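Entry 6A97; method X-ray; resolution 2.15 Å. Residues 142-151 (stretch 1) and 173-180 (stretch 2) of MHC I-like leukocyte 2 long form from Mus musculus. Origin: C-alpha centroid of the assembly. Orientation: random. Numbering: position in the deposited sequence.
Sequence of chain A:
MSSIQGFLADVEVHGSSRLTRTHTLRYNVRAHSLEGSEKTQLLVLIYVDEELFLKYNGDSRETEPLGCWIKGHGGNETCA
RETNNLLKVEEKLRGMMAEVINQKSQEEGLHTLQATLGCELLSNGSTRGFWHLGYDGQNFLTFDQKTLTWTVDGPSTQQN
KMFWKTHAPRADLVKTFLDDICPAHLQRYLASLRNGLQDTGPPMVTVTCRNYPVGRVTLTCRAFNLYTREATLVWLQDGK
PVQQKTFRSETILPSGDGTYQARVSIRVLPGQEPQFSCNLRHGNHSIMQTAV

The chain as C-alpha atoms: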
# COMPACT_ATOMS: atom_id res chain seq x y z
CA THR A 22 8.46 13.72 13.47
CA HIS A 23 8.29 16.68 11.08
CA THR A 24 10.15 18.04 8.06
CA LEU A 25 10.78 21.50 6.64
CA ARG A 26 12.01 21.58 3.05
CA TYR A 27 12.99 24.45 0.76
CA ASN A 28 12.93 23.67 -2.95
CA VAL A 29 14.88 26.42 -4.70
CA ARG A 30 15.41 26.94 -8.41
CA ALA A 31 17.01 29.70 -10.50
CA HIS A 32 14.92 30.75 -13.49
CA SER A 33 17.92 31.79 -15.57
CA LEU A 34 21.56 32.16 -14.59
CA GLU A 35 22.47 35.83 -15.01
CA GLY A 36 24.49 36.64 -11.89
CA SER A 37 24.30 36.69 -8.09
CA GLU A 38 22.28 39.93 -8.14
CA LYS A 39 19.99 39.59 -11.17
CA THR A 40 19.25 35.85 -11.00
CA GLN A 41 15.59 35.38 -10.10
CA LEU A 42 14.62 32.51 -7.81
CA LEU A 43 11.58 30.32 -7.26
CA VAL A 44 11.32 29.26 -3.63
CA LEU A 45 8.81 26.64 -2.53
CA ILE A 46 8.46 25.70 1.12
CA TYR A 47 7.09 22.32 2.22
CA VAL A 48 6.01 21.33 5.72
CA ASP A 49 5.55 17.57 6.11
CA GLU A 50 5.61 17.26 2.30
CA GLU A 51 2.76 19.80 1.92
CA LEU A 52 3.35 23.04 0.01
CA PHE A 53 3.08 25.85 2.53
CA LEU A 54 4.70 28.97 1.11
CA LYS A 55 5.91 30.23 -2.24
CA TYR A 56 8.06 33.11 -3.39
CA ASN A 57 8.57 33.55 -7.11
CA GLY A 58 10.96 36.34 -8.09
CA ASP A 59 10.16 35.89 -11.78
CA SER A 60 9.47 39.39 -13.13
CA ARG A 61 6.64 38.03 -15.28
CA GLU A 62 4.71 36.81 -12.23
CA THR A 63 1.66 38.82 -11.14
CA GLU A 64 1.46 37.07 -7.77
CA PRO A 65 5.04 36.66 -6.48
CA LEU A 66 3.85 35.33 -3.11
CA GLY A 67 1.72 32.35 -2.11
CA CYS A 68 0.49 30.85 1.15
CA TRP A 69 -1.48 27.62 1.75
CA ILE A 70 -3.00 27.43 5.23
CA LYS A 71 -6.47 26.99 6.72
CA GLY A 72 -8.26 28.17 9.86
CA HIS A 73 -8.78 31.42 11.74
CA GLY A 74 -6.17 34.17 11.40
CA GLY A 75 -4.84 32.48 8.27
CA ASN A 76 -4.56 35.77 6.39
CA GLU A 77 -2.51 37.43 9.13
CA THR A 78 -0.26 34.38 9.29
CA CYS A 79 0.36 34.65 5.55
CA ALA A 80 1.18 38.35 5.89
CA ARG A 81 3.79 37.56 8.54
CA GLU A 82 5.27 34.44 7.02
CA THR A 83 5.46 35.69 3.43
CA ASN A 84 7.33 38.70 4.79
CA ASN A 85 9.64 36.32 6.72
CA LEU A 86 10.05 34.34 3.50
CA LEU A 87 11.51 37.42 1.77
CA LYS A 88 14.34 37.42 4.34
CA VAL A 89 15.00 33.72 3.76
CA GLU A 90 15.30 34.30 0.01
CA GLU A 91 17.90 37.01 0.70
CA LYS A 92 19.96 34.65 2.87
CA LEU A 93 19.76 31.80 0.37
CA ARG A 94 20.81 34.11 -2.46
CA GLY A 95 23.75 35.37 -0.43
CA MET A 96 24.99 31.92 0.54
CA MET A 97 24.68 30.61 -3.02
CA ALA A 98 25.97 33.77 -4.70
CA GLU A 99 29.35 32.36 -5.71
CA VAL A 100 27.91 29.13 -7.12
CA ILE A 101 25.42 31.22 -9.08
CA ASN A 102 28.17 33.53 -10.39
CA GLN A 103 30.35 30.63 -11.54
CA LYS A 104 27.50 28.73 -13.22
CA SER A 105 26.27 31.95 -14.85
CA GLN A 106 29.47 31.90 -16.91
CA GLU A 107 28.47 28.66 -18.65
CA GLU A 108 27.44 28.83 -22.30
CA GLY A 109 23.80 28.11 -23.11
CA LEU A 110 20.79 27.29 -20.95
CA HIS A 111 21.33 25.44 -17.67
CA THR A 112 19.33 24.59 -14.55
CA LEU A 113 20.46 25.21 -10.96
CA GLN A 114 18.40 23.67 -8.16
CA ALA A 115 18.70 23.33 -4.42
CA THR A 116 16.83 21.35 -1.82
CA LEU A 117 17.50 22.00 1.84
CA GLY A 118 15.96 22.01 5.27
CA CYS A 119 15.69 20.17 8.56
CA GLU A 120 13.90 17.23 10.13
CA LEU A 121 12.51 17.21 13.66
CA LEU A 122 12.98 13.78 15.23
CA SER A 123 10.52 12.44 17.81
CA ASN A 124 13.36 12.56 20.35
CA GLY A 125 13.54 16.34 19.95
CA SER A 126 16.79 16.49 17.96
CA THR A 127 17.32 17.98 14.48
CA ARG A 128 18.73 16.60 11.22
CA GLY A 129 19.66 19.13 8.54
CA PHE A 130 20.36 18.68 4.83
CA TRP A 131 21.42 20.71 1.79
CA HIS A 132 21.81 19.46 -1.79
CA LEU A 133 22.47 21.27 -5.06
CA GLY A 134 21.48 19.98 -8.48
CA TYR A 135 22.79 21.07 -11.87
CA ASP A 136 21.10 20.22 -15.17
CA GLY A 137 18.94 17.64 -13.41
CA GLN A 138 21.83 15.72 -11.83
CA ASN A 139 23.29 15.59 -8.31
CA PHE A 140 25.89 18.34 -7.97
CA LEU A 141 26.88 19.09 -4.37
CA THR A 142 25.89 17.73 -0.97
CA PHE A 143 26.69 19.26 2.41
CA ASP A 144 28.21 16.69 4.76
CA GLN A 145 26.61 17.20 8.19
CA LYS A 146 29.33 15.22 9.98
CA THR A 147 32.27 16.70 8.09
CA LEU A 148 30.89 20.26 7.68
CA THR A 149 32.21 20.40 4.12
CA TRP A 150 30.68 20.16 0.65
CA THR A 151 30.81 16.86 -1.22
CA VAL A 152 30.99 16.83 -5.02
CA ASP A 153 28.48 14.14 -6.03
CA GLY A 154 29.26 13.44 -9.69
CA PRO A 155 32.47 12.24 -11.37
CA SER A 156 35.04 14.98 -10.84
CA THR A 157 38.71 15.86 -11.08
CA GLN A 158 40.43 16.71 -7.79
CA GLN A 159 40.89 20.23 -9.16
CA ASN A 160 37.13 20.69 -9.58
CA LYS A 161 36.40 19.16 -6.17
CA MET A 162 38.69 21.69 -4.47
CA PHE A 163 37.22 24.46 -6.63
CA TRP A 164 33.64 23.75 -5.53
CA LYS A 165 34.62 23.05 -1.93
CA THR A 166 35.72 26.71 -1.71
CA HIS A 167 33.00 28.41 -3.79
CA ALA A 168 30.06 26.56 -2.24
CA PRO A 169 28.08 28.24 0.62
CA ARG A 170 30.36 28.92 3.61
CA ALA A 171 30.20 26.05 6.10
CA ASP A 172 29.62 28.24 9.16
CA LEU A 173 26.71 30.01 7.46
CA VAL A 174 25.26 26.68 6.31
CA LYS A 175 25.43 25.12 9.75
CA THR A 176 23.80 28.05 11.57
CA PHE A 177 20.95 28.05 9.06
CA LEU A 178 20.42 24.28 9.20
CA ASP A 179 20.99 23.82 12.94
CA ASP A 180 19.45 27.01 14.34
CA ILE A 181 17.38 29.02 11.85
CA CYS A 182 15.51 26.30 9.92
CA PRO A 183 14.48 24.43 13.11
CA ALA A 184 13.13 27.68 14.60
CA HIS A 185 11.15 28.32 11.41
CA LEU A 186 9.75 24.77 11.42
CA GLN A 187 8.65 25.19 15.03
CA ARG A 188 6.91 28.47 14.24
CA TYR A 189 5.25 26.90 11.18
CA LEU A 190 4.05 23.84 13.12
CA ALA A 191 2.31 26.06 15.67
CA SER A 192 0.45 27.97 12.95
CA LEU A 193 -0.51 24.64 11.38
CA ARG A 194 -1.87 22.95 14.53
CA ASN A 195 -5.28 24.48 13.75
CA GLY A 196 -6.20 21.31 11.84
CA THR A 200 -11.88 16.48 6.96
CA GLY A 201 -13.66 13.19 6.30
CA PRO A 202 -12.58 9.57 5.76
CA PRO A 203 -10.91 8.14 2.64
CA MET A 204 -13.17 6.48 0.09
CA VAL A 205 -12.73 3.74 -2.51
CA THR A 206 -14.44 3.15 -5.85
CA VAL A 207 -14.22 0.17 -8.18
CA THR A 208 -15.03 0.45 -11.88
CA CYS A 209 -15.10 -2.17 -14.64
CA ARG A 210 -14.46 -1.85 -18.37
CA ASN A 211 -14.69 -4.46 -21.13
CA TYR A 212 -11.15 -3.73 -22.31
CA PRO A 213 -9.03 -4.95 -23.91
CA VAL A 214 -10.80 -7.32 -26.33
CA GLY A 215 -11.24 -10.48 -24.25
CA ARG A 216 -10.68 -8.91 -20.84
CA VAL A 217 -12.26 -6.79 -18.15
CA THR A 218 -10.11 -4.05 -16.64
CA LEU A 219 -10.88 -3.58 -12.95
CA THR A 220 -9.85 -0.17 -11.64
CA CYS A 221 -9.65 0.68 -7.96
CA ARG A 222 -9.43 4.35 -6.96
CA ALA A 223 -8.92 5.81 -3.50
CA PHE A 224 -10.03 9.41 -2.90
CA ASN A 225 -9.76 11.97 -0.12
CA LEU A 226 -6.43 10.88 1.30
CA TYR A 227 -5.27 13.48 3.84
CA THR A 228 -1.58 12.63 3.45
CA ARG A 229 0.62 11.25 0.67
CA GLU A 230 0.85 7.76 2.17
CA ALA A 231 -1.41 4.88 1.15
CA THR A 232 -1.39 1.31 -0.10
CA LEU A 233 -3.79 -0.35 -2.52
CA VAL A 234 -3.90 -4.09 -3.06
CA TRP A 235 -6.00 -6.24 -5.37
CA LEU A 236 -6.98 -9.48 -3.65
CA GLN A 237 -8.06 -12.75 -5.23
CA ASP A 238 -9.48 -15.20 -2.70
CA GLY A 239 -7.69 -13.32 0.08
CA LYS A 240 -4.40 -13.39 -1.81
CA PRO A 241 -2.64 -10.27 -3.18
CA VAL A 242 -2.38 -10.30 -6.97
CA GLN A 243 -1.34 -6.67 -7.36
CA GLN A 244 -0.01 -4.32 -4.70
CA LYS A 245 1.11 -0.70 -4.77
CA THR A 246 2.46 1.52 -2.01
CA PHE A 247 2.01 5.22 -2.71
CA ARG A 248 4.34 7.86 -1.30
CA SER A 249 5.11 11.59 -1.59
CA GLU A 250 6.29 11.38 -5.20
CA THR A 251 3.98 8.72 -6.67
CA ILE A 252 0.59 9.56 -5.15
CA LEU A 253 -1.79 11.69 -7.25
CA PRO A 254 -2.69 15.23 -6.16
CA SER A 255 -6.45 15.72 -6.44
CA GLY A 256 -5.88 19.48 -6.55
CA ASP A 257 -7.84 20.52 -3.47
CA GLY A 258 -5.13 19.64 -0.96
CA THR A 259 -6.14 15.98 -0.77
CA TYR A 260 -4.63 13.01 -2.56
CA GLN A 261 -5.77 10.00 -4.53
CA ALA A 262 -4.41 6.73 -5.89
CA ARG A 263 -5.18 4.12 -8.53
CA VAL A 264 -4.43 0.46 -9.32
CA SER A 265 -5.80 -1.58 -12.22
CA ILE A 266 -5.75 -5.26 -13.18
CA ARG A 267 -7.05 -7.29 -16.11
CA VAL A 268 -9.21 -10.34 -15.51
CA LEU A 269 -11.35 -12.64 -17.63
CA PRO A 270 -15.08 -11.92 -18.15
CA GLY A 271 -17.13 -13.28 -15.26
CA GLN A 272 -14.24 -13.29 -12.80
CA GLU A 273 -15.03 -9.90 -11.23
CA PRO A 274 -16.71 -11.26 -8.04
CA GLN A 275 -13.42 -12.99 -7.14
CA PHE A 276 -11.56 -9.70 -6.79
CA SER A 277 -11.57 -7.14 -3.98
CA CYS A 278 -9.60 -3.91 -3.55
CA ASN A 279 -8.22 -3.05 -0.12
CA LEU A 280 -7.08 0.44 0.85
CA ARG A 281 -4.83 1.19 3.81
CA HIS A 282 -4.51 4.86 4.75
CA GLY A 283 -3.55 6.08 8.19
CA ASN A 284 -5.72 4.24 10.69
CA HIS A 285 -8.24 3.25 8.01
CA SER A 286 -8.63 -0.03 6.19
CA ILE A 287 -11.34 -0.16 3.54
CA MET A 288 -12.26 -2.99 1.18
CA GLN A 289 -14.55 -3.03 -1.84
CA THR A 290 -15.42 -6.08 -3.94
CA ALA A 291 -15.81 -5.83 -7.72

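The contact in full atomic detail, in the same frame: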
# COMPACT_ATOMS: atom_id res chain seq x y z
N THR A 142 26.61 18.15 -2.16
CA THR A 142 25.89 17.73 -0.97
C THR A 142 26.67 18.16 0.26
O THR A 142 27.88 17.91 0.36
CB THR A 142 25.68 16.20 -0.93
OG1 THR A 142 24.78 15.82 -1.98
CG2 THR A 142 25.11 15.77 0.42
N PHE A 143 26.01 18.82 1.20
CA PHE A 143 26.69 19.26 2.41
C PHE A 143 26.77 18.13 3.42
O PHE A 143 25.75 17.57 3.83
CB PHE A 143 26.00 20.48 3.02
CG PHE A 143 26.75 21.08 4.18
CD1 PHE A 143 27.89 21.84 3.96
CD2 PHE A 143 26.33 20.87 5.48
CE1 PHE A 143 28.59 22.39 5.01
CE2 PHE A 143 27.03 21.42 6.55
CZ PHE A 143 28.16 22.18 6.31
N ASP A 144 27.99 17.79 3.83
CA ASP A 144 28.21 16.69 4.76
C ASP A 144 28.04 17.18 6.20
O ASP A 144 28.89 17.91 6.71
CB ASP A 144 29.59 16.08 4.56
CG ASP A 144 29.77 14.75 5.28
OD1 ASP A 144 30.09 13.75 4.62
OD2 ASP A 144 29.58 14.71 6.52
N GLN A 145 26.95 16.76 6.83
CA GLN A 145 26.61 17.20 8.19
C GLN A 145 27.70 16.86 9.20
O GLN A 145 28.02 17.67 10.08
CB GLN A 145 25.29 16.58 8.63
CG GLN A 145 24.13 16.90 7.70
CD GLN A 145 23.83 18.39 7.66
OE1 GLN A 145 23.58 18.95 6.59
NE2 GLN A 145 23.84 19.04 8.82
N LYS A 146 28.27 15.67 9.08
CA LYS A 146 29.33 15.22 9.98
C LYS A 146 30.62 15.99 9.74
O LYS A 146 31.27 16.46 10.69
CB LYS A 146 29.58 13.72 9.81
CG LYS A 146 28.37 12.85 10.11
CD LYS A 146 28.01 12.89 11.58
CE LYS A 146 26.84 11.98 11.90
NZ LYS A 146 25.57 12.50 11.31
N THR A 147 30.99 16.13 8.48
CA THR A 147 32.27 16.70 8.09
C THR A 147 32.25 18.24 8.08
O THR A 147 33.28 18.88 8.31
CB THR A 147 32.69 16.16 6.70
OG1 THR A 147 33.08 14.78 6.83
CG2 THR A 147 33.86 16.93 6.12
N LEU A 148 31.07 18.81 7.84
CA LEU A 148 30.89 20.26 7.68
C LEU A 148 31.62 20.78 6.45
O LEU A 148 32.18 21.88 6.47
CB LEU A 148 31.33 21.03 8.93
CG LEU A 148 30.62 20.70 10.24
CD1 LEU A 148 31.07 21.66 11.33
CD2 LEU A 148 29.11 20.75 10.06
N THR A 149 31.62 19.99 5.39
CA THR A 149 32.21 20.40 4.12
C THR A 149 31.32 19.92 2.98
O THR A 149 30.51 19.01 3.15
CB THR A 149 33.65 19.83 3.95
OG1 THR A 149 34.36 19.93 5.19
CG2 THR A 149 34.42 20.58 2.87
N TRP A 150 31.46 20.55 1.82
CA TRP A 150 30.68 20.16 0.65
C TRP A 150 31.28 18.96 -0.09
O TRP A 150 32.48 18.91 -0.37
CB TRP A 150 30.55 21.35 -0.30
CG TRP A 150 29.62 22.39 0.22
CD1 TRP A 150 29.96 23.50 0.94
CD2 TRP A 150 28.20 22.42 0.08
NE1 TRP A 150 28.83 24.23 1.25
CE2 TRP A 150 27.74 23.59 0.73
CE3 TRP A 150 27.27 21.58 -0.55
CZ2 TRP A 150 26.38 23.93 0.78
CZ3 TRP A 150 25.92 21.93 -0.50
CH2 TRP A 150 25.49 23.09 0.16
N THR A 151 30.42 18.01 -0.42
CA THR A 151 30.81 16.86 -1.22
C THR A 151 30.41 17.07 -2.67
O THR A 151 29.27 17.43 -2.96
CB THR A 151 30.16 15.57 -0.69
OG1 THR A 151 30.56 15.36 0.67
CG2 THR A 151 30.57 14.36 -1.53
N LEU A 173 28.02 29.46 7.79
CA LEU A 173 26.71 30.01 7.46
C LEU A 173 25.70 28.88 7.26
O LEU A 173 24.57 28.96 7.75
CB LEU A 173 26.77 30.88 6.21
CG LEU A 173 27.61 32.16 6.31
CD1 LEU A 173 27.47 32.98 5.04
CD2 LEU A 173 27.20 32.97 7.54
N VAL A 174 26.11 27.84 6.55
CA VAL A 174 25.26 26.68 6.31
C VAL A 174 24.79 26.06 7.61
O VAL A 174 23.60 25.80 7.80
CB VAL A 174 25.99 25.60 5.47
CG1 VAL A 174 25.18 24.32 5.41
CG2 VAL A 174 26.29 26.12 4.07
N LYS A 175 25.73 25.85 8.53
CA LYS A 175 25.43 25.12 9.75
C LYS A 175 24.50 25.92 10.67
O LYS A 175 23.62 25.34 11.30
CB LYS A 175 26.72 24.72 10.48
CG LYS A 175 27.00 25.47 11.77
CD LYS A 175 28.13 24.84 12.56
CE LYS A 175 27.73 23.46 13.08
NZ LYS A 175 28.82 22.81 13.86
N THR A 176 24.68 27.24 10.73
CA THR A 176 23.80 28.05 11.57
C THR A 176 22.38 27.99 11.01
O THR A 176 21.42 27.81 11.76
CB THR A 176 24.26 29.52 11.66
OG1 THR A 176 24.25 30.12 10.36
CG2 THR A 176 25.65 29.62 12.27
N PHE A 177 22.26 28.11 9.69
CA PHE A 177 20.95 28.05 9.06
C PHE A 177 20.27 26.69 9.28
O PHE A 177 19.09 26.64 9.63
CB PHE A 177 21.04 28.34 7.57
CG PHE A 177 19.71 28.48 6.90
CD1 PHE A 177 19.03 29.69 6.90
CD2 PHE A 177 19.11 27.39 6.28
CE1 PHE A 177 17.79 29.81 6.30
CE2 PHE A 177 17.87 27.50 5.68
CZ PHE A 177 17.21 28.72 5.69
N LEU A 178 21.01 25.61 9.08
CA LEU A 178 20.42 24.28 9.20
C LEU A 178 20.19 23.84 10.64
O LEU A 178 19.23 23.13 10.93
CB LEU A 178 21.28 23.23 8.49
CG LEU A 178 21.40 23.33 6.97
CD1 LEU A 178 22.23 22.18 6.44
CD2 LEU A 178 20.02 23.34 6.33
N ASP A 179 21.06 24.26 11.55
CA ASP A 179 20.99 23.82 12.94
C ASP A 179 20.17 24.75 13.83
O ASP A 179 19.61 24.31 14.83
CB ASP A 179 22.39 23.66 13.53
CG ASP A 179 23.22 22.63 12.80
OD1 ASP A 179 22.80 22.17 11.72
OD2 ASP A 179 24.31 22.28 13.30
N ASP A 180 20.11 26.03 13.48
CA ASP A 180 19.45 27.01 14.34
C ASP A 180 18.24 27.68 13.69
O ASP A 180 17.15 27.70 14.28
CB ASP A 180 20.44 28.09 14.78
CG ASP A 180 21.66 27.51 15.48
OD1 ASP A 180 21.55 26.40 16.04
OD2 ASP A 180 22.72 28.17 15.46

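Stretch 1 forms a hairpin that packs against one side of the helix carrying stretch 2, and the contact between them is made by side chains alone, with no hydrogen bond crossing it. The hairpin is held by its own backbone: Thr142 and Thr151 pair in both directions, with Thr142 N to Thr151 O at 2.9 Å and Thr151 N to Thr142 O at 2.7 Å. Thr142 itself lies out of reach of the helix.

Phe143, the next residue, points toward the helix and is a buried residue. Its ring, in the t rotamer, receives Val174 CG1 over one face; this methyl sits 3.5 Å from the centroid of the Phe143 ring and only 8° off the ring normal, a well-centred CH-pi contact. Leu178, one helical turn further on, adds a looser apolar contact, with its CD1 4.4 Å from Phe143 CD2.

Asp144 lies out of reach of the helix and serves the turn, its OD2 accepting a hydrogen bond from Thr147 N at 2.8 Å, while Asp144 O accepts one from Leu148 N at 2.6 Å. Gln145 starts sideways to the helix, but with chi1 and chi2 both m, its end comes nearer, and Gln145 OE1 lies 3.5 Å from Leu178 CD1. Its NE2 remains 4.4 Å from Asp179 OD1, too far for a hydrogen bond.

Lys146 and Thr147 do not touch the helix. Leu148, with positive phi and psi (64°/38°), starts sideways to the helix, but its end comes nearer, with Leu148 CD1 3.6 Å from Lys175 NZ; this is a methyl-to-ammonium approach, not a polar pairing.

On the returning strand, Trp150 approaches Val174 obliquely, with CZ2 4.0 Å from Val174 CG2. Val174 CG1 lies over the Phe143 ring, while Val174 CG2 is the methyl nearer Trp150.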